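PDB 4DXF: staphylococcal enterotoxin-like toxin from Staphylococcus aureus, which probably binds carbohydrate as a superantigen-like relative of the staphylococcal enterotoxins, built from an OB-fold domain and a beta-grasp domain. Local coordinates for residues Gly35-Lys40 and Arg45-Val50; Val81-Asn86 and His179-Glu184; Ser123-Glu128 and Glu151-Tyr156; Ser127-Thr132 and Phe143-Gln148; Ile166-Lys169 and Lys173-Phe176. One frame throughout, in Å; residues are numbered along the deposited sequence.

Interaction 1: residues Gly35-Lys40 and Arg45-Val50; sequences GIILKK and RFMNVV
N48 and I36 face each other as an antiparallel hydrogen-bonded pair in a beta hairpin of the OB-fold domain, an example of a side chain adding a third bond to a backbone pair. I36 N donates to N48 O at 2.9 Å, while N48 N gives a bond of 2.8 Å to I36 O. N48 CB lies 3.3 Å from I36 O, and chi1 of -69° sets CG anti to its own carbonyl carbon, beside the backbone N, on the side of I36 O. N48 ND2 donates to I36 O at 3.1 Å, with the oxygen near the amide plane. The two N48 nitrogens grip I36 O from opposite faces of its plane. OD1, the other tip, bonds to K57 NZ, so both ends fix the amide's rotation. Next along the strands, I37 CG1 packs on M47 CB. Towards the turn, K40 CG rests on R45 CG, and R45, held by D65 and Y68, reaches through NE a water that donates to L38 O at 3.0 Å.

Interaction 2: residues Val81-Asn86 and His179-Glu184; sequences VLEENN and HKKLQE
E83 and K181 form a long salt bridge between a loop of the OB-fold domain and a loop of the beta-grasp domain, a case of two domains joined locally by charge and water. The two side chains approach from opposite directions, and E83 OE1 stands 3.6 Å from K181 NZ. This direct pairing is the loose part: little surface is buried between the loops, and the charged tips meet at the protein surface without apolar contact between them.

The tighter part is centred on one water. It accepts from K181 NZ at 2.7 Å and lies 2.6 Å from E184 OE2. E83 OE2 is 3.1 Å away from it, in competition for the water's protons. The water thus bridges two carboxylates, with the ammonium to one side, and their nearest oxygens, E83 OE1 and E184 OE2, are 4.6 Å apart; the lysine's charge probably eases their mutual repulsion.

Y22 steadies both partners, since its hydroxyl bonds to E83 OE2 while K181 makes a cation-pi contact with the residue. K181 reaches this spot with CG anti to its own N (chi1 174°) and a bend further out at chi3 of -114°, which carries NZ to the E83 carboxylate at OE1.

Interaction 3: residues Ser123-Glu128 and Glu151-Tyr156; sequences SHDVSE and EKNNLY
D125 accepts a hydrogen bond from N153, joining a strand to helix 138-153 by one carboxylate-amide contact. N153 ND2 meets D125 OD2 at 3.0 Å with an N-H...O angle of 155°. The oxygen uses its anti lone pair, the one pointing away from OD1, and lies close to the N153 amide plane although the carboxylate and amide planes are turned 52° apart. OD2 has a second partner, a water 2.5 Å away that donates to it and bonds weakly to K152 O.

The carboxylate is steadied from its other oxygen, where V126 N makes a weak bond to D125 OD1. Because CG is anti to the backbone N (chi1 -173°), the acid extends from the strand to the helix. That strand, 122-131, is an outermost strand of the sheet of the beta-grasp domain, and helix 138-153 packs against the sheet.

Beside this pair, K152 brings NZ within 4.1 Å of S127 CB. The same NZ is 5.1 Å from D125 OD2, too far for a salt bridge, though it may slightly favour the negative carboxylate. Further out, backbone bonds tie D125 to I113 on strand 107-116, while K115 NZ reaches back to N153 O.

Interaction 4: residues Ser127-Thr132 and Phe143-Gln148; sequences SEFKIT and FKLRKQ
The strand bearing S127 and F129 runs roughly antiparallel to the helix bearing L145 and Q148, at 151° between their N-to-C directions, with the two axes 11.0 Å apart at their closest. Side chains must span that gap, and they do so in one polar and one apolar contact. Q148 reaches across fully extended, CG anti to the backbone N (chi1 -180°), and NE2 donates to S127 OG at 2.8 Å. The hydroxyl oxygen lies near the plane of the amide, and the bond is fairly straight, at 161°.

One step along the same side of the strand, F129 leaves the strand toward the helix, and the CD1-CE1 side of its ring makes the contact. L145 meets the ring obliquely, CD2 lying 3.8 Å from F129 CD1 and CG 4.0 Å from CE1. K144 comes to the ring's edge with CB, 4.1 Å from F129 CE1, and its chain then runs on to carry NZ to salt bridges with E29 and E140.

F129 and L145 both continue inward to I199 on strand 196-203, so the apolar contact belongs to the interior between helix and sheet. Q148 also ties the helix to an outermost strand, and a helix packed over one face of a mixed sheet is characteristic of the beta-grasp fold.

Interaction 5: residues Ile166-Lys169 and Lys173-Phe176; sequences IKMK and KYTF
I166 and Y174 pair across a beta hairpin of the beta-grasp domain, where segments 166-168 and 173-176 lie almost exactly antiparallel. The backbone bonds come first. I166 N donates to Y174 O at 2.7 Å, nearly straight and close to the line of the C=O bond. In return Y174 N donates to I166 O at 3.0 Å. That carbonyl receives a further, weaker contact from the next pair of the hairpin, K167 with K173, a non-hydrogen-bonded one: K173 CA approaches I166 O at 3.1 Å as a CA-H...O interaction.

Among the polar side chains, K167 and K173 lie on the face opposite I166 and Y174, and K167 NZ forms a salt bridge with E200.

Apolar contacts line the face carrying I166 and Y174, whose CB atoms are 4.3 Å apart. I166 also sends CG1 obliquely to the ring of F176, 4.0 Å from CE2. On its inner side I166 packs on L145 of helix 138-153 and on I199, so this face of the hairpin joins the interior beneath the helix.

A Met-aromatic contact completes the set. M168 folds twice, at chi2 of -51° and again at chi3, which curls its chain against the tyrosine. SD approaches the Y174 ring at its edge, 5.2 Å from the centroid. CG comes in near the ring plane as well, meeting Y174 CE1 at 3.7 Å.

How the interactions relate
Interaction 1 comes first along the chain, wholly within the OB-fold domain; interactions 3, 4 and 5 all lie in the beta-grasp domain, about 29 to 38 Å from it between centres. Interaction 2 joins the two domains and closes a long loop of chain within which the other three are nested. Interactions 3 and 4 share strand 122-131 and helix 138-153, their centres about 11 Å apart, so one helix is fastened twice to one outermost strand. Interaction 5 pairs the outermost strand at the other side of that sheet with its neighbour and meets interaction 4 where L145 touches I166. R146 bonds to Y156 and K180, linking the helix to the segments of interactions 3 and 2.

Interaction 1: residues Gly35-Lys40 and Arg45-Val50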
# COMPACT_ATOMS: atom_id res chain seq x y z
N GLY A 35 7.55 -15.81 8.12
CA GLY A 35 8.35 -15.56 6.89
C GLY A 35 9.68 -16.28 7.01
O GLY A 35 10.25 -16.30 8.10
N ILE A 36 10.16 -16.80 5.87
CA ILE A 36 11.42 -17.54 5.84
C ILE A 36 12.34 -16.85 4.84
O ILE A 36 11.96 -16.71 3.70
CB ILE A 36 11.09 -18.96 5.38
CG1 ILE A 36 10.27 -19.72 6.47
CG2 ILE A 36 12.35 -19.79 5.06
CD1 ILE A 36 9.58 -20.99 5.89
N ILE A 37 13.54 -16.48 5.28
CA ILE A 37 14.52 -15.83 4.38
C ILE A 37 15.71 -16.76 4.24
O ILE A 37 16.31 -17.14 5.24
CB ILE A 37 14.93 -14.50 4.89
CG1 ILE A 37 13.70 -13.55 4.99
CG2 ILE A 37 16.00 -13.88 3.93
CD1 ILE A 37 13.91 -12.37 5.81
N LEU A 38 15.97 -17.15 3.01
CA LEU A 38 17.05 -18.07 2.67
C LEU A 38 18.28 -17.31 2.23
O LEU A 38 18.37 -16.10 2.39
CB LEU A 38 16.59 -18.95 1.53
CG LEU A 38 15.27 -19.71 1.68
CD1 LEU A 38 14.94 -20.36 0.37
CD2 LEU A 38 15.35 -20.73 2.81
N LYS A 39 19.23 -18.02 1.64
CA LYS A 39 20.50 -17.41 1.20
C LYS A 39 20.24 -16.44 0.03
O LYS A 39 19.46 -16.77 -0.88
CB LYS A 39 21.37 -18.59 0.74
CG LYS A 39 22.83 -18.29 0.38
CD LYS A 39 23.41 -19.57 -0.23
CE LYS A 39 23.60 -20.63 0.87
NZ LYS A 39 24.53 -21.75 0.47
N LYS A 40 20.86 -15.25 0.02
CA LYS A 40 20.72 -14.33 -1.16
C LYS A 40 21.08 -15.00 -2.50
O LYS A 40 22.10 -15.70 -2.61
CB LYS A 40 21.56 -13.06 -0.94
CG LYS A 40 21.50 -11.98 -2.06
CD LYS A 40 22.38 -10.80 -1.59
CE LYS A 40 22.99 -10.05 -2.77
NZ LYS A 40 21.97 -9.17 -3.39
N ARG A 45 16.91 -9.70 -1.87
CA ARG A 45 16.48 -10.78 -1.02
C ARG A 45 14.95 -10.77 -0.89
O ARG A 45 14.29 -9.74 -1.17
CB ARG A 45 17.12 -10.53 0.34
CG ARG A 45 18.68 -10.77 0.25
CD ARG A 45 19.32 -10.27 1.46
NE ARG A 45 18.93 -10.95 2.70
CZ ARG A 45 18.32 -10.37 3.74
NH1 ARG A 45 17.95 -9.07 3.72
NH2 ARG A 45 18.04 -11.09 4.82
N PHE A 46 14.44 -11.93 -0.49
CA PHE A 46 13.00 -12.21 -0.44
C PHE A 46 12.66 -12.80 0.91
O PHE A 46 13.47 -13.49 1.52
CB PHE A 46 12.54 -13.15 -1.52
CG PHE A 46 12.76 -12.60 -2.93
CD1 PHE A 46 11.88 -11.67 -3.47
CD2 PHE A 46 13.86 -13.00 -3.68
CE1 PHE A 46 12.07 -11.12 -4.77
CE2 PHE A 46 14.08 -12.45 -4.97
CZ PHE A 46 13.18 -11.53 -5.50
N MET A 47 11.49 -12.45 1.39
CA MET A 47 10.85 -13.16 2.51
C MET A 47 9.82 -14.11 1.90
O MET A 47 8.88 -13.67 1.18
CB MET A 47 10.19 -12.15 3.50
CG MET A 47 9.46 -12.96 4.67
SD MET A 47 8.73 -11.94 5.87
CE MET A 47 10.07 -11.27 6.76
N ASN A 48 9.93 -15.41 2.18
CA ASN A 48 9.00 -16.41 1.67
C ASN A 48 7.85 -16.56 2.69
O ASN A 48 8.10 -16.75 3.88
CB ASN A 48 9.71 -17.76 1.49
CG ASN A 48 10.72 -17.72 0.35
OD1 ASN A 48 10.34 -17.78 -0.83
ND2 ASN A 48 11.96 -17.48 0.70
N VAL A 49 6.63 -16.47 2.22
CA VAL A 49 5.44 -16.76 3.05
C VAL A 49 4.61 -17.84 2.40
O VAL A 49 4.39 -17.86 1.16
CB VAL A 49 4.58 -15.53 3.20
CG1 VAL A 49 3.43 -15.82 4.21
CG2 VAL A 49 5.41 -14.44 3.64
N VAL A 50 4.09 -18.78 3.21
CA VAL A 50 3.47 -19.91 2.60
C VAL A 50 2.09 -20.10 3.29
O VAL A 50 1.93 -20.92 4.19
CB VAL A 50 4.36 -21.21 2.77
CG1 VAL A 50 3.73 -22.37 2.02
CG2 VAL A 50 5.81 -20.97 2.27
O HOH W 1 19.43 -13.64 3.82

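Interaction 2: residues Val81-Asn86 and His179-Glu184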
# COMPACT_ATOMS: atom_id res chain seq x y z
N VAL A 81 0.26 -7.54 -3.34
CA VAL A 81 -0.33 -7.23 -4.64
C VAL A 81 0.57 -8.00 -5.64
O VAL A 81 1.75 -7.62 -5.77
CB VAL A 81 -0.21 -5.68 -4.92
CG1 VAL A 81 -0.79 -5.37 -6.36
CG2 VAL A 81 -1.02 -4.88 -3.92
N LEU A 82 0.08 -9.09 -6.23
CA LEU A 82 0.93 -9.97 -7.08
C LEU A 82 1.24 -9.13 -8.35
O LEU A 82 0.36 -8.41 -8.84
CB LEU A 82 0.26 -11.23 -7.48
CG LEU A 82 -0.10 -12.18 -6.33
CD1 LEU A 82 -0.92 -13.30 -6.87
CD2 LEU A 82 1.28 -12.59 -5.77
N GLU A 83 2.49 -9.19 -8.77
CA GLU A 83 2.93 -8.36 -9.91
C GLU A 83 3.82 -9.18 -10.81
O GLU A 83 4.43 -10.17 -10.37
CB GLU A 83 3.79 -7.22 -9.40
CG GLU A 83 3.09 -6.11 -8.75
CD GLU A 83 4.03 -4.93 -8.40
OE1 GLU A 83 4.87 -4.51 -9.23
OE2 GLU A 83 3.87 -4.32 -7.34
N GLU A 84 3.91 -8.78 -12.09
CA GLU A 84 4.94 -9.41 -12.89
C GLU A 84 6.33 -8.83 -12.57
O GLU A 84 6.47 -7.77 -11.93
CB GLU A 84 4.54 -9.56 -14.38
CG GLU A 84 3.58 -10.76 -14.52
CD GLU A 84 3.11 -11.04 -15.93
OE1 GLU A 84 3.50 -12.09 -16.50
OE2 GLU A 84 2.32 -10.22 -16.46
N ASN A 85 7.35 -9.59 -12.88
CA ASN A 85 8.67 -9.27 -12.36
C ASN A 85 9.77 -9.79 -13.29
O ASN A 85 9.48 -10.58 -14.20
CB ASN A 85 8.82 -9.86 -10.94
CG ASN A 85 8.81 -11.36 -10.93
OD1 ASN A 85 9.87 -11.97 -10.92
ND2 ASN A 85 7.63 -11.98 -10.91
N ASN A 86 11.00 -9.35 -13.04
CA ASN A 86 12.17 -9.73 -13.85
C ASN A 86 13.00 -10.82 -13.19
O ASN A 86 14.18 -11.03 -13.54
CB ASN A 86 13.08 -8.52 -14.03
CG ASN A 86 12.42 -7.39 -14.80
OD1 ASN A 86 12.42 -6.24 -14.37
ND2 ASN A 86 11.82 -7.72 -15.92
N HIS A 179 0.49 11.32 -9.36
CA HIS A 179 0.89 11.19 -10.78
C HIS A 179 1.89 10.07 -11.03
O HIS A 179 2.27 9.81 -12.19
CB HIS A 179 1.52 12.54 -11.28
CG HIS A 179 2.83 12.87 -10.64
ND1 HIS A 179 2.92 13.63 -9.49
CD2 HIS A 179 4.10 12.54 -10.99
CE1 HIS A 179 4.19 13.74 -9.15
NE2 HIS A 179 4.93 13.10 -10.05
N LYS A 180 2.39 9.41 -9.97
CA LYS A 180 3.40 8.37 -10.16
C LYS A 180 3.04 7.18 -9.25
O LYS A 180 2.32 7.39 -8.31
CB LYS A 180 4.83 8.87 -9.83
CG LYS A 180 5.07 9.51 -8.46
CD LYS A 180 6.59 9.89 -8.37
CE LYS A 180 6.91 10.44 -6.99
NZ LYS A 180 8.40 10.77 -6.80
N LYS A 181 3.45 5.97 -9.62
CA LYS A 181 3.24 4.81 -8.67
C LYS A 181 4.03 5.09 -7.36
O LYS A 181 5.08 5.83 -7.35
CB LYS A 181 3.65 3.52 -9.35
CG LYS A 181 3.64 2.29 -8.50
CD LYS A 181 4.68 1.33 -9.01
CE LYS A 181 4.10 0.09 -9.55
NZ LYS A 181 5.16 -0.98 -9.57
N LEU A 182 3.58 4.57 -6.19
CA LEU A 182 4.32 4.80 -4.96
C LEU A 182 5.71 4.21 -5.22
O LEU A 182 5.82 3.16 -5.84
CB LEU A 182 3.70 4.02 -3.77
CG LEU A 182 4.45 4.03 -2.44
CD1 LEU A 182 4.48 5.46 -2.00
CD2 LEU A 182 3.59 3.22 -1.48
N GLN A 183 6.74 4.92 -4.76
CA GLN A 183 8.15 4.45 -4.93
C GLN A 183 8.31 3.11 -4.20
O GLN A 183 7.87 2.99 -3.07
CB GLN A 183 9.07 5.49 -4.33
CG GLN A 183 9.03 6.84 -5.07
CD GLN A 183 10.40 7.28 -5.64
OE1 GLN A 183 11.47 6.95 -5.09
NE2 GLN A 183 10.37 8.05 -6.74
N GLU A 184 8.96 2.13 -4.85
CA GLU A 184 9.10 0.80 -4.24
C GLU A 184 9.75 0.76 -2.86
O GLU A 184 9.26 -0.00 -1.98
CB GLU A 184 9.81 -0.14 -5.18
CG GLU A 184 8.93 -0.62 -6.29
CD GLU A 184 9.39 -1.92 -6.83
OE1 GLU A 184 10.51 -2.39 -6.39
OE2 GLU A 184 8.66 -2.48 -7.67
O HOH W 2 6.13 -2.13 -7.29

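Interaction 3: residues Ser123-Glu128 and Glu151-Tyr156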
# COMPACT_ATOMS: atom_id res chain seq x y z
N SER A 123 -15.27 19.62 -6.62
CA SER A 123 -16.23 18.83 -5.82
C SER A 123 -15.54 18.44 -4.49
O SER A 123 -14.31 18.51 -4.37
CB SER A 123 -16.71 17.55 -6.57
OG SER A 123 -15.63 16.66 -6.92
N HIS A 124 -16.35 18.06 -3.50
CA HIS A 124 -15.83 17.68 -2.19
C HIS A 124 -16.51 16.36 -1.84
O HIS A 124 -17.66 16.11 -2.23
CB HIS A 124 -16.13 18.75 -1.13
CG HIS A 124 -15.57 20.11 -1.43
ND1 HIS A 124 -14.23 20.42 -1.29
CD2 HIS A 124 -16.17 21.24 -1.86
CE1 HIS A 124 -14.03 21.68 -1.63
NE2 HIS A 124 -15.19 22.20 -2.00
N ASP A 125 -15.82 15.46 -1.17
CA ASP A 125 -16.45 14.16 -0.84
C ASP A 125 -15.76 13.71 0.45
O ASP A 125 -14.74 14.28 0.84
CB ASP A 125 -16.29 13.13 -1.98
CG ASP A 125 -17.08 11.82 -1.76
OD1 ASP A 125 -18.13 11.84 -1.03
OD2 ASP A 125 -16.63 10.75 -2.31
N VAL A 126 -16.36 12.71 1.08
CA VAL A 126 -15.93 12.24 2.37
C VAL A 126 -16.09 10.71 2.40
O VAL A 126 -16.93 10.08 1.69
CB VAL A 126 -16.68 12.96 3.53
CG1 VAL A 126 -16.54 14.46 3.38
CG2 VAL A 126 -18.17 12.56 3.55
N SER A 127 -15.19 10.08 3.14
CA SER A 127 -15.31 8.67 3.39
C SER A 127 -14.70 8.40 4.77
O SER A 127 -14.33 9.32 5.49
CB SER A 127 -14.70 7.83 2.24
OG SER A 127 -13.31 7.65 2.38
N GLU A 128 -14.68 7.15 5.16
CA GLU A 128 -14.17 6.78 6.46
C GLU A 128 -13.22 5.61 6.17
O GLU A 128 -13.62 4.65 5.51
CB GLU A 128 -15.32 6.31 7.32
CG GLU A 128 -14.96 6.22 8.79
CD GLU A 128 -16.19 6.14 9.70
OE1 GLU A 128 -17.30 6.55 9.24
OE2 GLU A 128 -16.04 5.68 10.88
N GLU A 151 -12.51 3.89 -7.88
CA GLU A 151 -13.85 3.32 -7.91
C GLU A 151 -14.93 4.35 -7.60
O GLU A 151 -16.02 4.30 -8.23
CB GLU A 151 -13.93 2.15 -6.90
CG GLU A 151 -13.27 0.83 -7.41
CD GLU A 151 -13.21 -0.28 -6.30
OE1 GLU A 151 -13.73 -0.08 -5.18
OE2 GLU A 151 -12.64 -1.35 -6.57
N LYS A 152 -14.67 5.28 -6.66
CA LYS A 152 -15.71 6.16 -6.15
C LYS A 152 -15.59 7.59 -6.69
O LYS A 152 -16.58 8.31 -6.68
CB LYS A 152 -15.77 6.15 -4.64
CG LYS A 152 -16.00 4.72 -4.05
CD LYS A 152 -16.09 4.76 -2.49
CE LYS A 152 -17.29 5.58 -1.98
NZ LYS A 152 -17.15 6.03 -0.52
N ASN A 153 -14.41 7.98 -7.20
CA ASN A 153 -14.11 9.43 -7.44
C ASN A 153 -13.51 9.66 -8.78
O ASN A 153 -13.03 10.77 -9.11
CB ASN A 153 -13.19 10.02 -6.35
CG ASN A 153 -13.73 9.82 -4.98
OD1 ASN A 153 -13.39 8.86 -4.29
ND2 ASN A 153 -14.64 10.68 -4.59
N ASN A 154 -13.49 8.59 -9.54
CA ASN A 154 -12.97 8.56 -10.89
C ASN A 154 -11.52 8.96 -11.06
O ASN A 154 -11.08 9.47 -12.12
CB ASN A 154 -13.90 9.33 -11.89
CG ASN A 154 -13.70 8.88 -13.32
OD1 ASN A 154 -13.40 7.69 -13.58
ND2 ASN A 154 -13.83 9.83 -14.27
N LEU A 155 -10.69 8.67 -10.02
CA LEU A 155 -9.29 8.90 -10.21
C LEU A 155 -8.79 8.09 -11.36
O LEU A 155 -9.16 6.93 -11.58
CB LEU A 155 -8.46 8.56 -8.95
CG LEU A 155 -6.94 8.79 -9.10
CD1 LEU A 155 -6.55 10.22 -8.95
CD2 LEU A 155 -6.41 7.95 -7.88
N TYR A 156 -7.92 8.72 -12.12
CA TYR A 156 -7.34 8.16 -13.34
C TYR A 156 -8.36 7.99 -14.45
O TYR A 156 -8.13 7.23 -15.38
CB TYR A 156 -6.50 6.89 -13.12
CG TYR A 156 -5.43 7.07 -12.06
CD1 TYR A 156 -4.61 8.21 -12.01
CD2 TYR A 156 -5.26 6.08 -11.06
CE1 TYR A 156 -3.62 8.37 -11.02
CE2 TYR A 156 -4.28 6.23 -10.08
CZ TYR A 156 -3.49 7.37 -10.01
OH TYR A 156 -2.49 7.64 -9.04
O HOH W 3 -18.10 9.39 -3.74

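Interaction 4: residues Ser127-Thr132 and Phe143-Gln148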
# COMPACT_ATOMS: atom_id res chain seq x y z
N SER A 127 -15.19 10.08 3.14
CA SER A 127 -15.31 8.67 3.39
C SER A 127 -14.70 8.40 4.77
O SER A 127 -14.33 9.32 5.49
CB SER A 127 -14.70 7.83 2.24
OG SER A 127 -13.31 7.65 2.38
N GLU A 128 -14.68 7.15 5.16
CA GLU A 128 -14.17 6.78 6.46
C GLU A 128 -13.22 5.61 6.17
O GLU A 128 -13.62 4.65 5.51
CB GLU A 128 -15.32 6.31 7.32
CG GLU A 128 -14.96 6.22 8.79
CD GLU A 128 -16.19 6.14 9.70
OE1 GLU A 128 -17.30 6.55 9.24
OE2 GLU A 128 -16.04 5.68 10.88
N PHE A 129 -11.99 5.64 6.66
CA PHE A 129 -11.05 4.57 6.32
C PHE A 129 -10.93 3.71 7.58
O PHE A 129 -10.52 4.20 8.58
CB PHE A 129 -9.68 5.14 5.94
CG PHE A 129 -8.74 4.10 5.41
CD1 PHE A 129 -8.85 3.67 4.09
CD2 PHE A 129 -7.74 3.55 6.23
CE1 PHE A 129 -7.98 2.70 3.59
CE2 PHE A 129 -6.89 2.57 5.74
CZ PHE A 129 -7.01 2.13 4.42
N LYS A 130 -11.34 2.45 7.50
CA LYS A 130 -11.41 1.59 8.67
C LYS A 130 -10.04 0.97 8.88
O LYS A 130 -9.49 0.39 7.96
CB LYS A 130 -12.48 0.50 8.44
N ILE A 131 -9.53 1.05 10.09
CA ILE A 131 -8.19 0.58 10.40
C ILE A 131 -8.30 -0.57 11.41
O ILE A 131 -8.86 -0.34 12.51
CB ILE A 131 -7.37 1.71 11.02
CG1 ILE A 131 -7.13 2.75 9.90
CG2 ILE A 131 -6.03 1.20 11.64
CD1 ILE A 131 -6.72 4.12 10.41
N THR A 132 -7.77 -1.72 11.04
CA THR A 132 -7.89 -2.95 11.89
C THR A 132 -6.53 -3.50 12.32
O THR A 132 -6.42 -4.50 13.04
CB THR A 132 -8.70 -4.03 11.18
OG1 THR A 132 -8.06 -4.42 9.95
CG2 THR A 132 -10.14 -3.51 10.92
N PHE A 143 -2.30 1.71 -1.69
CA PHE A 143 -3.00 0.92 -2.63
C PHE A 143 -4.53 0.97 -2.40
O PHE A 143 -5.32 1.19 -3.32
CB PHE A 143 -2.51 -0.49 -2.59
CG PHE A 143 -2.95 -1.31 -3.72
CD1 PHE A 143 -2.19 -1.28 -4.92
CD2 PHE A 143 -4.13 -2.14 -3.67
CE1 PHE A 143 -2.57 -1.99 -6.00
CE2 PHE A 143 -4.49 -2.91 -4.82
CZ PHE A 143 -3.67 -2.83 -5.97
N LYS A 144 -4.96 0.72 -1.15
CA LYS A 144 -6.37 0.75 -0.89
C LYS A 144 -7.01 2.10 -1.13
O LYS A 144 -8.17 2.16 -1.61
CB LYS A 144 -6.59 0.35 0.55
CG LYS A 144 -6.35 -1.14 0.68
CD LYS A 144 -6.62 -1.66 2.16
CE LYS A 144 -6.75 -3.22 2.10
NZ LYS A 144 -7.00 -3.71 3.51
N LEU A 145 -6.31 3.19 -0.76
CA LEU A 145 -6.87 4.53 -0.91
C LEU A 145 -6.97 4.83 -2.43
O LEU A 145 -8.04 5.27 -2.87
CB LEU A 145 -6.03 5.53 -0.15
CG LEU A 145 -6.27 5.60 1.41
CD1 LEU A 145 -5.21 6.38 2.07
CD2 LEU A 145 -7.65 6.27 1.65
N ARG A 146 -5.92 4.51 -3.22
CA ARG A 146 -6.08 4.82 -4.70
C ARG A 146 -7.19 4.00 -5.34
O ARG A 146 -7.98 4.53 -6.12
CB ARG A 146 -4.76 4.61 -5.44
CG ARG A 146 -3.74 5.60 -4.95
CD ARG A 146 -2.61 5.76 -6.02
NE ARG A 146 -1.35 6.08 -5.38
CZ ARG A 146 -0.28 6.60 -5.97
NH1 ARG A 146 -0.34 7.00 -7.27
NH2 ARG A 146 0.82 6.71 -5.25
N LYS A 147 -7.30 2.69 -5.02
CA LYS A 147 -8.34 1.89 -5.53
C LYS A 147 -9.68 2.50 -5.22
O LYS A 147 -10.52 2.58 -6.15
CB LYS A 147 -8.28 0.45 -4.95
CG LYS A 147 -9.35 -0.44 -5.53
CD LYS A 147 -9.24 -1.91 -5.04
CE LYS A 147 -8.32 -2.70 -5.98
NZ LYS A 147 -8.18 -4.12 -5.54
N GLN A 148 -9.92 2.86 -3.98
CA GLN A 148 -11.17 3.52 -3.59
C GLN A 148 -11.43 4.79 -4.42
O GLN A 148 -12.59 5.07 -4.84
CB GLN A 148 -11.13 3.88 -2.13
CG GLN A 148 -12.44 4.58 -1.67
CD GLN A 148 -12.28 5.22 -0.30
OE1 GLN A 148 -11.61 4.67 0.58
NE2 GLN A 148 -12.90 6.39 -0.10

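Interaction 5: residues Ile166-Lys169 and Lys173-Phe176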
# COMPACT_ATOMS: atom_id res chain seq x y z
N ILE A 166 -1.56 11.44 4.72
CA ILE A 166 -1.99 10.72 5.93
C ILE A 166 -1.52 11.54 7.10
O ILE A 166 -0.31 11.75 7.26
CB ILE A 166 -1.34 9.31 6.01
CG1 ILE A 166 -1.44 8.47 4.73
CG2 ILE A 166 -1.85 8.48 7.25
CD1 ILE A 166 -2.88 8.10 4.24
N LYS A 167 -2.44 12.05 7.90
CA LYS A 167 -2.07 12.94 8.98
C LYS A 167 -2.06 12.15 10.27
O LYS A 167 -3.07 11.57 10.60
CB LYS A 167 -3.02 14.14 9.11
CG LYS A 167 -2.88 15.03 7.83
CD LYS A 167 -3.83 16.22 7.83
CE LYS A 167 -3.09 17.53 8.04
NZ LYS A 167 -4.03 18.52 8.65
N MET A 168 -0.93 12.17 10.96
CA MET A 168 -0.74 11.42 12.20
C MET A 168 -1.16 12.21 13.46
O MET A 168 -0.99 13.43 13.52
CB MET A 168 0.72 11.03 12.26
CG MET A 168 1.17 10.21 11.00
SD MET A 168 0.11 8.79 10.61
CE MET A 168 0.63 7.56 11.89
N LYS A 169 -1.72 11.50 14.45
CA LYS A 169 -2.17 12.10 15.74
C LYS A 169 -0.99 12.78 16.44
O LYS A 169 -1.14 13.85 17.08
CB LYS A 169 -2.77 11.05 16.68
CG LYS A 169 -4.25 10.80 16.48
CD LYS A 169 -4.66 9.59 17.26
CE LYS A 169 -6.00 9.12 16.81
NZ LYS A 169 -6.92 10.30 16.69
N LYS A 173 3.10 13.48 9.31
CA LYS A 173 2.34 13.21 8.08
C LYS A 173 3.13 12.40 7.05
O LYS A 173 4.35 12.45 7.06
CB LYS A 173 1.79 14.52 7.47
CG LYS A 173 2.69 15.15 6.41
CD LYS A 173 2.14 16.55 6.01
CE LYS A 173 3.26 17.57 5.94
NZ LYS A 173 4.24 17.12 4.95
N TYR A 174 2.46 11.64 6.18
CA TYR A 174 3.03 10.96 4.99
C TYR A 174 2.24 11.29 3.74
O TYR A 174 0.99 11.34 3.80
CB TYR A 174 2.87 9.43 5.12
CG TYR A 174 3.59 8.99 6.37
CD1 TYR A 174 2.95 8.98 7.62
CD2 TYR A 174 4.91 8.64 6.28
CE1 TYR A 174 3.69 8.58 8.79
CE2 TYR A 174 5.62 8.26 7.39
CZ TYR A 174 5.03 8.25 8.61
OH TYR A 174 5.83 7.85 9.67
N THR A 175 2.95 11.43 2.63
CA THR A 175 2.36 11.93 1.36
C THR A 175 2.61 11.01 0.19
O THR A 175 3.76 10.55 -0.07
CB THR A 175 2.87 13.41 1.06
OG1 THR A 175 2.49 14.23 2.16
CG2 THR A 175 2.25 13.92 -0.24
N PHE A 176 1.57 10.79 -0.63
CA PHE A 176 1.67 9.97 -1.82
C PHE A 176 1.22 10.82 -3.02
O PHE A 176 0.08 11.20 -3.09
CB PHE A 176 0.73 8.78 -1.78
CG PHE A 176 0.79 7.97 -0.50
CD1 PHE A 176 2.00 7.65 0.07
CD2 PHE A 176 -0.41 7.51 0.09
CE1 PHE A 176 2.04 6.87 1.27
CE2 PHE A 176 -0.40 6.76 1.27
CZ PHE A 176 0.80 6.44 1.88